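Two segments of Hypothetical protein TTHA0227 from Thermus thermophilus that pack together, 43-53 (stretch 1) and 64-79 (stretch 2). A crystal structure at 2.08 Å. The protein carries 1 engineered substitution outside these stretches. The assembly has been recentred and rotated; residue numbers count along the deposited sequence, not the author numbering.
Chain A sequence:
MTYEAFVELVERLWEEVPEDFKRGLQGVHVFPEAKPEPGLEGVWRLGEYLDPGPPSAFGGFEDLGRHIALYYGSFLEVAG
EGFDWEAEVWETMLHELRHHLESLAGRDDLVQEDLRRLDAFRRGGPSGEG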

# COMPACT_ATOMS: atom_id res chain seq x y z
N VAL A 43 -6.30 7.72 14.70
CA VAL A 43 -6.41 6.89 13.51
C VAL A 43 -5.10 6.80 12.75
O VAL A 43 -4.44 7.81 12.49
N TRP A 44 -4.72 5.57 12.41
CA TRP A 44 -3.47 5.34 11.69
C TRP A 44 -3.72 4.80 10.30
O TRP A 44 -4.64 4.01 10.09
N ARG A 45 -2.90 5.24 9.35
CA ARG A 45 -3.01 4.78 7.98
C ARG A 45 -2.15 3.52 7.84
O ARG A 45 -0.93 3.59 7.98
N LEU A 46 -2.78 2.37 7.58
CA LEU A 46 -2.04 1.12 7.41
C LEU A 46 -1.29 1.04 6.07
O LEU A 46 -0.25 0.38 5.96
N GLY A 47 -1.81 1.72 5.05
CA GLY A 47 -1.17 1.72 3.75
C GLY A 47 -1.75 2.78 2.82
O GLY A 47 -2.67 3.51 3.19
N GLU A 48 -1.20 2.89 1.62
CA GLU A 48 -1.70 3.85 0.66
C GLU A 48 -1.14 3.60 -0.73
O GLU A 48 -0.15 2.89 -0.90
N TYR A 49 -1.79 4.19 -1.71
CA TYR A 49 -1.38 4.05 -3.09
C TYR A 49 -0.56 5.28 -3.44
O TYR A 49 -0.97 6.41 -3.18
N LEU A 50 0.62 5.07 -4.02
CA LEU A 50 1.48 6.18 -4.40
C LEU A 50 1.24 6.45 -5.90
O LEU A 50 1.69 5.71 -6.78
N ASP A 51 0.51 7.53 -6.18
CA ASP A 51 0.15 7.88 -7.54
C ASP A 51 1.01 9.01 -8.14
O ASP A 51 1.03 10.12 -7.61
N PRO A 52 1.71 8.72 -9.25
CA PRO A 52 2.56 9.72 -9.92
C PRO A 52 1.78 11.02 -10.13
O PRO A 52 2.30 12.11 -9.94
N GLY A 53 0.51 10.88 -10.51
CA GLY A 53 -0.32 12.05 -10.71
C GLY A 53 -0.22 12.69 -12.09
O GLY A 53 0.41 12.13 -12.99
N LEU A 64 8.47 7.44 -12.07
CA LEU A 64 8.52 7.19 -10.62
C LEU A 64 7.85 5.86 -10.33
O LEU A 64 8.14 5.21 -9.33
N GLY A 65 6.94 5.46 -11.22
CA GLY A 65 6.24 4.20 -11.04
C GLY A 65 5.05 4.34 -10.11
O GLY A 65 4.84 5.39 -9.50
N ARG A 66 4.27 3.27 -10.01
CA ARG A 66 3.11 3.25 -9.14
C ARG A 66 3.38 2.22 -8.06
O ARG A 66 3.81 1.10 -8.34
N HIS A 67 3.12 2.61 -6.82
CA HIS A 67 3.39 1.74 -5.68
C HIS A 67 2.30 1.71 -4.63
O HIS A 67 1.51 2.65 -4.49
N ILE A 68 2.29 0.62 -3.88
CA ILE A 68 1.41 0.46 -2.74
C ILE A 68 2.40 0.53 -1.57
O ILE A 68 3.43 -0.14 -1.58
N ALA A 69 2.13 1.38 -0.58
CA ALA A 69 3.02 1.46 0.57
C ALA A 69 2.30 0.91 1.79
O ALA A 69 1.10 1.13 1.96
N LEU A 70 3.03 0.18 2.63
CA LEU A 70 2.48 -0.37 3.86
C LEU A 70 3.31 0.21 5.01
O LEU A 70 4.53 0.34 4.90
N TYR A 71 2.65 0.59 6.10
CA TYR A 71 3.33 1.17 7.24
C TYR A 71 3.27 0.21 8.42
O TYR A 71 2.24 0.11 9.10
N TYR A 72 4.36 -0.50 8.67
CA TYR A 72 4.42 -1.46 9.76
C TYR A 72 4.11 -0.81 11.11
O TYR A 72 3.41 -1.39 11.94
N GLY A 73 4.61 0.40 11.32
CA GLY A 73 4.35 1.09 12.58
C GLY A 73 2.88 1.36 12.83
O GLY A 73 2.42 1.34 13.98
N SER A 74 2.12 1.64 11.77
CA SER A 74 0.70 1.89 11.92
C SER A 74 -0.01 0.62 12.36
O SER A 74 -0.94 0.69 13.16
N PHE A 75 0.42 -0.53 11.83
CA PHE A 75 -0.17 -1.82 12.20
C PHE A 75 0.06 -2.09 13.69
O PHE A 75 -0.84 -2.57 14.39
N LEU A 76 1.27 -1.81 14.17
CA LEU A 76 1.61 -2.02 15.57
C LEU A 76 0.74 -1.16 16.47
O LEU A 76 0.19 -1.65 17.45
N GLU A 77 0.60 0.11 16.12
CA GLU A 77 -0.21 1.03 16.91
C GLU A 77 -1.63 0.51 17.08
O GLU A 77 -2.18 0.54 18.18
N VAL A 78 -2.23 0.05 15.99
CA VAL A 78 -3.60 -0.45 16.03
C VAL A 78 -3.73 -1.86 16.57
O VAL A 78 -4.78 -2.25 17.07
N ALA A 79 -2.66 -2.64 16.46
CA ALA A 79 -2.71 -4.03 16.90
C ALA A 79 -2.90 -4.21 18.39
O ALA A 79 -2.25 -3.55 19.21

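Strand 47-50 runs antiparallel to the strand that ends at Tyr-71, and the chain before the first strand lies against the helix that follows the second. The three residues with the largest covered areas are Leu-46, Trp-44 and Arg-66.

Leu-46 (chi1 m, chi2 t) leaves its backbone sideways, yet its branched end reaches the helix. Its CD2 sits over the face of the Phe-75 ring, 4.1 Å from the ring centroid, and 4.0 Å from Val-78 CG2; a branched apolar side chain suits this place, against an aromatic face and a valine.

Trp-44 (chi1 m) points toward the helix and lays its broad indole beside one turn of it. Glu-77 CB stands over the five-membered ring, 3.6 Å from its centroid, so a charged residue contributes its aliphatic base. Val-78 CG1 lies 3.9 Å from Trp-44 CD1. Nearby, the short side chain of Ser-74 (chi1 m) points toward stretch 1, and its OG donates to Arg-45 O at 2.8 Å.

At the far end, the extended Arg-66 (chi1 m, chi2 and chi3 t) brings a guanidinium with several donors to stretch 1. Its NH1 donates to Tyr-49 OH at 2.8 Å, in line with the guanidinium edge, while Pro-52 CD lies over one face. Asp-51 OD1, 3.6 Å from Arg-66 NH1, is well out of that plane, so this salt bridge is purely electrostatic; a water adds a hydrogen-bonded bridge, donating to Asp-51 OD1 and accepting from Arg-66 NH2.

Between these ends, Glu-48 (chi1 p) shares a sheet face with Leu-50, His-67 and Ala-69. Its OE2 accepts a very short 2.4 Å hydrogen bond from Tyr-71 OH, and its OE1 forms a salt bridge with Arg-45 NH1 at 3.3 Å. Leu-50 CD1 packs 4.2 Å from Ala-69 CB.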

# COMPACT_ATOMS: atom_id res chain seq x y z
CB VAL A 43 -7.51 7.44 12.55
CG1 VAL A 43 -7.53 6.66 11.25
CG2 VAL A 43 -8.87 7.36 13.23
CB TRP A 44 -2.60 4.35 12.46
CG TRP A 44 -2.29 4.82 13.83
CD1 TRP A 44 -3.03 4.60 14.96
CD2 TRP A 44 -1.18 5.63 14.22
NE1 TRP A 44 -2.44 5.23 16.03
CE2 TRP A 44 -1.30 5.87 15.61
CE3 TRP A 44 -0.09 6.17 13.53
CZ2 TRP A 44 -0.38 6.63 16.32
CZ3 TRP A 44 0.83 6.93 14.24
CH2 TRP A 44 0.68 7.15 15.62
CB ARG A 45 -2.49 5.86 7.03
CG ARG A 45 -2.64 5.49 5.56
CD ARG A 45 -2.25 6.64 4.65
NE ARG A 45 -3.23 7.72 4.64
CZ ARG A 45 -3.08 8.86 3.98
NH1 ARG A 45 -1.97 9.07 3.27
NH2 ARG A 45 -4.02 9.79 4.02
CB LEU A 46 -2.99 -0.08 7.52
CG LEU A 46 -3.81 -0.19 8.81
CD1 LEU A 46 -4.62 -1.49 8.82
CD2 LEU A 46 -2.88 -0.12 10.02
CB GLU A 48 -1.40 5.30 1.10
CG GLU A 48 0.06 5.70 1.01
CD GLU A 48 0.31 7.15 1.46
OE1 GLU A 48 -0.11 8.09 0.76
OE2 GLU A 48 0.92 7.34 2.52
CB TYR A 49 -2.60 3.97 -3.99
CG TYR A 49 -2.26 3.80 -5.46
CD1 TYR A 49 -1.59 2.67 -5.92
CD2 TYR A 49 -2.64 4.77 -6.39
CE1 TYR A 49 -1.31 2.50 -7.27
CE2 TYR A 49 -2.35 4.61 -7.75
CZ TYR A 49 -1.69 3.47 -8.18
OH TYR A 49 -1.43 3.30 -9.51
CB LEU A 50 2.94 5.81 -4.11
CG LEU A 50 3.21 5.28 -2.69
CD1 LEU A 50 4.70 4.99 -2.57
CD2 LEU A 50 2.78 6.29 -1.62
CB ASP A 51 -1.32 8.29 -7.58
CG ASP A 51 -1.88 8.38 -8.99
OD1 ASP A 51 -1.10 8.66 -9.93
OD2 ASP A 51 -3.10 8.18 -9.15
CB PRO A 52 2.92 9.04 -11.24
CG PRO A 52 2.96 7.59 -10.87
CD PRO A 52 1.74 7.44 -9.98
CB LEU A 64 7.79 8.30 -9.85
CG LEU A 64 8.45 9.67 -9.81
CD1 LEU A 64 7.59 10.65 -9.03
CD2 LEU A 64 9.81 9.54 -9.16
CB ARG A 66 1.87 2.91 -9.95
CG ARG A 66 1.48 4.06 -10.87
CD ARG A 66 0.58 3.59 -11.99
NE ARG A 66 0.16 4.71 -12.83
CZ ARG A 66 -0.81 5.56 -12.52
NH1 ARG A 66 -1.49 5.43 -11.39
NH2 ARG A 66 -1.10 6.56 -13.36
CB HIS A 67 4.68 2.20 -4.98
CG HIS A 67 5.80 2.52 -5.92
ND1 HIS A 67 6.62 1.55 -6.44
CD2 HIS A 67 6.18 3.69 -6.48
CE1 HIS A 67 7.47 2.11 -7.29
NE2 HIS A 67 7.22 3.40 -7.33
CB ILE A 68 0.71 -0.92 -2.72
CG1 ILE A 68 -0.26 -1.01 -3.90
CG2 ILE A 68 0.00 -1.12 -1.37
CD1 ILE A 68 -0.96 -2.36 -4.03
CB ALA A 69 3.42 2.91 0.82
CB LEU A 70 2.55 -1.90 3.87
CG LEU A 70 1.55 -2.67 2.99
CD1 LEU A 70 1.72 -4.17 3.19
CD2 LEU A 70 0.14 -2.28 3.36
CB TYR A 71 2.68 2.51 7.59
CG TYR A 71 2.71 3.48 6.43
CD1 TYR A 71 3.92 4.02 5.99
CD2 TYR A 71 1.54 3.80 5.73
CE1 TYR A 71 3.96 4.86 4.89
CE2 TYR A 71 1.59 4.64 4.63
CZ TYR A 71 2.80 5.16 4.21
OH TYR A 71 2.86 5.97 3.10
CB TYR A 72 5.79 -2.13 9.81
CG TYR A 72 5.96 -3.09 10.96
CD1 TYR A 72 5.16 -4.23 11.06
CD2 TYR A 72 6.93 -2.88 11.94
CE1 TYR A 72 5.31 -5.12 12.11
CE2 TYR A 72 7.10 -3.77 13.00
CZ TYR A 72 6.29 -4.89 13.08
OH TYR A 72 6.45 -5.81 14.09
CB SER A 74 0.09 2.39 10.61
OG SER A 74 0.57 3.68 10.30
CB PHE A 75 0.46 -2.97 11.38
CG PHE A 75 -0.09 -3.11 9.97
CD1 PHE A 75 0.33 -2.26 8.96
CD2 PHE A 75 -1.01 -4.11 9.67
CE1 PHE A 75 -0.15 -2.39 7.66
CE2 PHE A 75 -1.51 -4.26 8.36
CZ PHE A 75 -1.08 -3.40 7.36
CB LEU A 76 3.09 -1.70 15.82
CG LEU A 76 4.07 -2.78 15.37
CD1 LEU A 76 5.50 -2.32 15.57
CD2 LEU A 76 3.80 -4.04 16.17
CB GLU A 77 -0.24 2.42 16.26
CG GLU A 77 1.08 3.19 16.30
CD GLU A 77 1.50 3.60 17.71
OE1 GLU A 77 0.65 3.58 18.62
OE2 GLU A 77 2.69 3.94 17.91
CB VAL A 78 -4.26 -0.43 14.63
CG1 VAL A 78 -4.13 0.95 14.02
CG2 VAL A 78 -3.61 -1.47 13.72
CB ALA A 79 -1.47 -4.78 16.45
O HOH W 1 -2.52 8.85 -12.39